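Local coordinates for protein tRNA-splicing endonuclease (Sulfolobus tokodaii, PDB 2CV8) that probably cuts the introns out of precursor tRNAs, cleaving at both splice sites to leave 2',3'-cyclic phosphate and 5'-hydroxyl ends, at residues 50-64 / 72-84. Numbering follows the deposited sequence.
Sequences LIEGVYLVKKGKLEI and DFERLYQIGVTQI
The Phe73 ring meets helix 50-58 through its CD1-CE1 side: Val54 O lies at the edge in the ring plane, as does Glu74 OE1 of a poorly ordered side chain, while Val54 CG1 and Lys58 CB come in obliquely, the latter 3.5 Å from Phe73 CE1. With CG anti to the backbone N (chi1 -176°), the ring runs alongside the aliphatic start of Lys58. Val54 CG1 also reaches the edge of the Tyr77 ring, 4.2 Å from Tyr77 CD1; Phe87 packs edge-to-face with Tyr77. A leucine in place of Phe73 lacks the far half of the ring, and would probably leave a gap beside Lys58 CB and Val54 CG1. The two helices belong to the N-terminal domain of this tRNA-intron endonuclease and form an antiparallel pair, their axes approaching to 9.6 Å with N-to-C directions 164° apart, joined through the hairpin of strands 63-66 and 69-71. Between them Leu76 is shared: CD1 takes Val57 CG2 at 3.6 Å and the tip of Ile64 from the hairpin, while CD2 touches Leu50 CD2 at 3.8 Å. Leu50 is a knob in the hole made by Leu76, Ile79, Gly80 and Gln83; its CD1 comes within 3.9 Å of Gly80 CA, where no side chain stands in the way, and meets Ile84 CD1. Asp72 N-caps helix 73-83, its OD2 accepting from Arg75 N at 3.2 Å.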
# COMPACT_ATOMS: atom_id res chain seq x y z
N LEU B 50 2.68 -25.62 -6.51
CA LEU B 50 3.99 -25.85 -5.90
C LEU B 50 4.07 -25.23 -4.51
O LEU B 50 4.63 -25.83 -3.59
CB LEU B 50 5.10 -25.30 -6.79
CG LEU B 50 5.54 -26.29 -7.87
CD1 LEU B 50 6.47 -25.62 -8.87
CD2 LEU B 50 6.22 -27.48 -7.19
N ILE B 51 3.50 -24.04 -4.34
CA ILE B 51 3.52 -23.37 -3.04
C ILE B 51 2.87 -24.26 -1.98
O ILE B 51 3.40 -24.42 -0.89
CB ILE B 51 2.82 -22.00 -3.12
CG1 ILE B 51 3.70 -21.03 -3.90
CG2 ILE B 51 2.60 -21.44 -1.74
CD1 ILE B 51 3.09 -19.66 -4.05
N GLU B 52 1.71 -24.83 -2.30
CA GLU B 52 1.02 -25.71 -1.38
C GLU B 52 1.80 -27.02 -1.16
O GLU B 52 2.00 -27.48 -0.03
CB GLU B 52 -0.37 -26.06 -1.91
CG GLU B 52 -1.31 -24.89 -1.98
CD GLU B 52 -2.70 -25.31 -2.36
OE1 GLU B 52 -2.89 -25.83 -3.48
OE2 GLU B 52 -3.62 -25.12 -1.53
N GLY B 53 2.23 -27.62 -2.27
CA GLY B 53 2.98 -28.86 -2.18
C GLY B 53 4.26 -28.75 -1.36
O GLY B 53 4.55 -29.62 -0.53
N VAL B 54 5.02 -27.69 -1.60
CA VAL B 54 6.26 -27.48 -0.88
C VAL B 54 5.95 -27.33 0.61
O VAL B 54 6.69 -27.83 1.46
CB VAL B 54 7.02 -26.23 -1.43
CG1 VAL B 54 8.25 -25.92 -0.56
CG2 VAL B 54 7.47 -26.48 -2.86
N TYR B 55 4.86 -26.64 0.93
CA TYR B 55 4.48 -26.46 2.33
C TYR B 55 4.16 -27.80 2.98
O TYR B 55 4.74 -28.15 4.01
CB TYR B 55 3.25 -25.55 2.45
CG TYR B 55 2.85 -25.29 3.89
CD1 TYR B 55 3.74 -24.69 4.78
CD2 TYR B 55 1.61 -25.70 4.38
CE1 TYR B 55 3.41 -24.49 6.11
CE2 TYR B 55 1.27 -25.51 5.72
CZ TYR B 55 2.18 -24.90 6.58
OH TYR B 55 1.88 -24.71 7.90
N LEU B 56 3.25 -28.55 2.36
CA LEU B 56 2.85 -29.86 2.87
C LEU B 56 4.03 -30.82 3.03
O LEU B 56 4.10 -31.59 4.00
CB LEU B 56 1.79 -30.48 1.96
CG LEU B 56 0.46 -29.74 1.96
CD1 LEU B 56 -0.53 -30.44 1.03
CD2 LEU B 56 -0.10 -29.67 3.39
N VAL B 57 4.95 -30.79 2.07
CA VAL B 57 6.12 -31.65 2.17
C VAL B 57 6.88 -31.27 3.44
O VAL B 57 7.20 -32.13 4.27
CB VAL B 57 7.05 -31.48 0.96
CG1 VAL B 57 8.43 -32.02 1.29
CG2 VAL B 57 6.46 -32.20 -0.25
N LYS B 58 7.17 -29.98 3.59
CA LYS B 58 7.89 -29.48 4.75
C LYS B 58 7.16 -29.85 6.03
O LYS B 58 7.78 -30.04 7.07
CB LYS B 58 8.03 -27.97 4.65
CG LYS B 58 8.76 -27.32 5.81
CD LYS B 58 8.43 -25.83 5.86
CE LYS B 58 9.08 -25.13 7.04
NZ LYS B 58 10.54 -24.93 6.86
N LYS B 59 5.83 -29.96 5.96
CA LYS B 59 5.03 -30.30 7.13
C LYS B 59 4.99 -31.80 7.36
O LYS B 59 4.35 -32.27 8.31
CB LYS B 59 3.59 -29.78 6.98
CG LYS B 59 3.46 -28.27 6.85
CD LYS B 59 4.18 -27.52 7.97
CE LYS B 59 3.68 -27.92 9.34
NZ LYS B 59 4.28 -27.05 10.39
N GLY B 60 5.66 -32.54 6.48
CA GLY B 60 5.71 -33.99 6.59
C GLY B 60 4.38 -34.66 6.30
O GLY B 60 4.23 -35.86 6.49
N LYS B 61 3.41 -33.87 5.85
CA LYS B 61 2.10 -34.41 5.53
C LYS B 61 2.00 -34.88 4.08
O LYS B 61 0.94 -35.32 3.64
CB LYS B 61 1.03 -33.35 5.79
CG LYS B 61 0.56 -33.26 7.24
CD LYS B 61 1.54 -32.53 8.12
CE LYS B 61 0.94 -32.28 9.50
NZ LYS B 61 1.79 -31.39 10.35
N LEU B 62 3.10 -34.83 3.34
CA LEU B 62 3.06 -35.21 1.93
C LEU B 62 4.41 -35.54 1.31
O LEU B 62 5.41 -34.86 1.57
CB LEU B 62 2.42 -34.08 1.13
CG LEU B 62 2.43 -34.16 -0.39
CD1 LEU B 62 1.59 -35.31 -0.86
CD2 LEU B 62 1.89 -32.86 -0.94
N GLU B 63 4.42 -36.57 0.48
CA GLU B 63 5.61 -37.00 -0.23
C GLU B 63 5.38 -36.68 -1.70
O GLU B 63 4.27 -36.80 -2.19
CB GLU B 63 5.82 -38.50 -0.07
CG GLU B 63 6.62 -38.88 1.16
CD GLU B 63 8.10 -38.65 0.97
OE1 GLU B 63 8.49 -37.56 0.52
OE2 GLU B 63 8.89 -39.57 1.28
N ILE B 64 6.43 -36.25 -2.40
CA ILE B 64 6.26 -35.93 -3.80
C ILE B 64 7.23 -36.66 -4.70
O ILE B 64 8.40 -36.87 -4.36
CB ILE B 64 6.36 -34.40 -4.00
CG1 ILE B 64 5.02 -33.78 -3.58
CG2 ILE B 64 6.67 -34.07 -5.45
CD1 ILE B 64 5.12 -32.33 -3.23
N ASP B 72 12.57 -33.97 -2.52
CA ASP B 72 12.40 -33.52 -1.14
C ASP B 72 12.19 -32.02 -1.13
O ASP B 72 12.12 -31.39 -2.18
CB ASP B 72 13.61 -33.90 -0.28
CG ASP B 72 14.90 -33.29 -0.79
OD1 ASP B 72 15.91 -33.38 -0.06
OD2 ASP B 72 14.92 -32.74 -1.91
N PHE B 73 12.10 -31.45 0.07
CA PHE B 73 11.89 -30.01 0.22
C PHE B 73 12.89 -29.11 -0.52
O PHE B 73 12.49 -28.20 -1.24
CB PHE B 73 11.90 -29.63 1.70
CG PHE B 73 11.59 -28.19 1.97
CD1 PHE B 73 10.28 -27.75 1.98
CD2 PHE B 73 12.61 -27.28 2.19
CE1 PHE B 73 9.99 -26.41 2.22
CE2 PHE B 73 12.34 -25.94 2.43
CZ PHE B 73 11.02 -25.50 2.44
N GLU B 74 14.18 -29.37 -0.34
CA GLU B 74 15.23 -28.59 -0.99
C GLU B 74 15.04 -28.57 -2.50
O GLU B 74 15.15 -27.52 -3.13
CB GLU B 74 16.61 -29.15 -0.65
CG GLU B 74 17.02 -29.06 0.82
CD GLU B 74 16.16 -29.91 1.74
OE1 GLU B 74 14.99 -29.53 1.98
OE2 GLU B 74 16.64 -30.95 2.23
N ARG B 75 14.77 -29.73 -3.08
CA ARG B 75 14.59 -29.83 -4.52
C ARG B 75 13.29 -29.18 -5.00
O ARG B 75 13.28 -28.46 -6.00
CB ARG B 75 14.65 -31.29 -4.97
CG ARG B 75 16.06 -31.77 -5.34
CD ARG B 75 16.44 -31.31 -6.75
NE ARG B 75 15.64 -32.02 -7.76
CZ ARG B 75 15.59 -31.67 -9.04
NH1 ARG B 75 16.28 -30.63 -9.49
NH2 ARG B 75 14.83 -32.37 -9.88
N LEU B 76 12.21 -29.45 -4.28
CA LEU B 76 10.92 -28.88 -4.65
C LEU B 76 10.98 -27.37 -4.55
O LEU B 76 10.52 -26.67 -5.45
CB LEU B 76 9.82 -29.42 -3.74
CG LEU B 76 9.09 -30.62 -4.32
CD1 LEU B 76 8.14 -31.20 -3.29
CD2 LEU B 76 8.33 -30.18 -5.57
N TYR B 77 11.53 -26.86 -3.46
CA TYR B 77 11.64 -25.42 -3.28
C TYR B 77 12.39 -24.85 -4.49
O TYR B 77 11.93 -23.89 -5.12
CB TYR B 77 12.41 -25.08 -2.01
CG TYR B 77 12.37 -23.61 -1.66
CD1 TYR B 77 11.34 -23.08 -0.89
CD2 TYR B 77 13.36 -22.74 -2.13
CE1 TYR B 77 11.30 -21.72 -0.60
CE2 TYR B 77 13.33 -21.38 -1.84
CZ TYR B 77 12.29 -20.88 -1.08
OH TYR B 77 12.24 -19.52 -0.81
N GLN B 78 13.53 -25.44 -4.81
CA GLN B 78 14.32 -24.97 -5.93
C GLN B 78 13.50 -24.97 -7.22
O GLN B 78 13.63 -24.05 -8.04
CB GLN B 78 15.57 -25.83 -6.11
CG GLN B 78 16.41 -25.40 -7.30
CD GLN B 78 16.80 -23.92 -7.26
OE1 GLN B 78 16.89 -23.26 -8.29
NE2 GLN B 78 17.06 -23.42 -6.05
N ILE B 79 12.68 -26.00 -7.41
CA ILE B 79 11.85 -26.07 -8.61
C ILE B 79 10.87 -24.91 -8.62
O ILE B 79 10.61 -24.32 -9.67
CB ILE B 79 11.06 -27.39 -8.69
CG1 ILE B 79 12.03 -28.55 -8.87
CG2 ILE B 79 10.07 -27.34 -9.85
CD1 ILE B 79 11.34 -29.89 -8.90
N GLY B 80 10.33 -24.60 -7.45
CA GLY B 80 9.39 -23.49 -7.34
C GLY B 80 10.05 -22.21 -7.80
O GLY B 80 9.47 -21.43 -8.56
N VAL B 81 11.29 -21.99 -7.36
CA VAL B 81 12.03 -20.80 -7.73
C VAL B 81 12.15 -20.70 -9.24
O VAL B 81 11.97 -19.62 -9.81
CB VAL B 81 13.45 -20.81 -7.14
CG1 VAL B 81 14.22 -19.60 -7.65
CG2 VAL B 81 13.38 -20.79 -5.62
N THR B 82 12.46 -21.82 -9.89
CA THR B 82 12.61 -21.86 -11.34
C THR B 82 11.28 -21.72 -12.11
O THR B 82 11.19 -20.94 -13.07
CB THR B 82 13.27 -23.19 -11.80
OG1 THR B 82 14.58 -23.28 -11.23
CG2 THR B 82 13.40 -23.23 -13.30
N GLN B 83 10.27 -22.47 -11.69
CA GLN B 83 8.97 -22.45 -12.35
C GLN B 83 8.05 -21.26 -12.04
O GLN B 83 7.50 -20.65 -12.96
CB GLN B 83 8.21 -23.74 -12.01
CG GLN B 83 8.96 -25.01 -12.34
CD GLN B 83 9.47 -25.00 -13.76
OE1 GLN B 83 8.71 -24.77 -14.70
NE2 GLN B 83 10.77 -25.25 -13.93
N ILE B 84 7.90 -20.94 -10.76
CA ILE B 84 7.01 -19.87 -10.33
C ILE B 84 7.64 -18.50 -10.06
O ILE B 84 8.53 -18.37 -9.22
CB ILE B 84 6.21 -20.32 -9.07
CG1 ILE B 84 5.00 -21.17 -9.47
CG2 ILE B 84 5.75 -19.11 -8.27
CD1 ILE B 84 5.33 -22.50 -10.10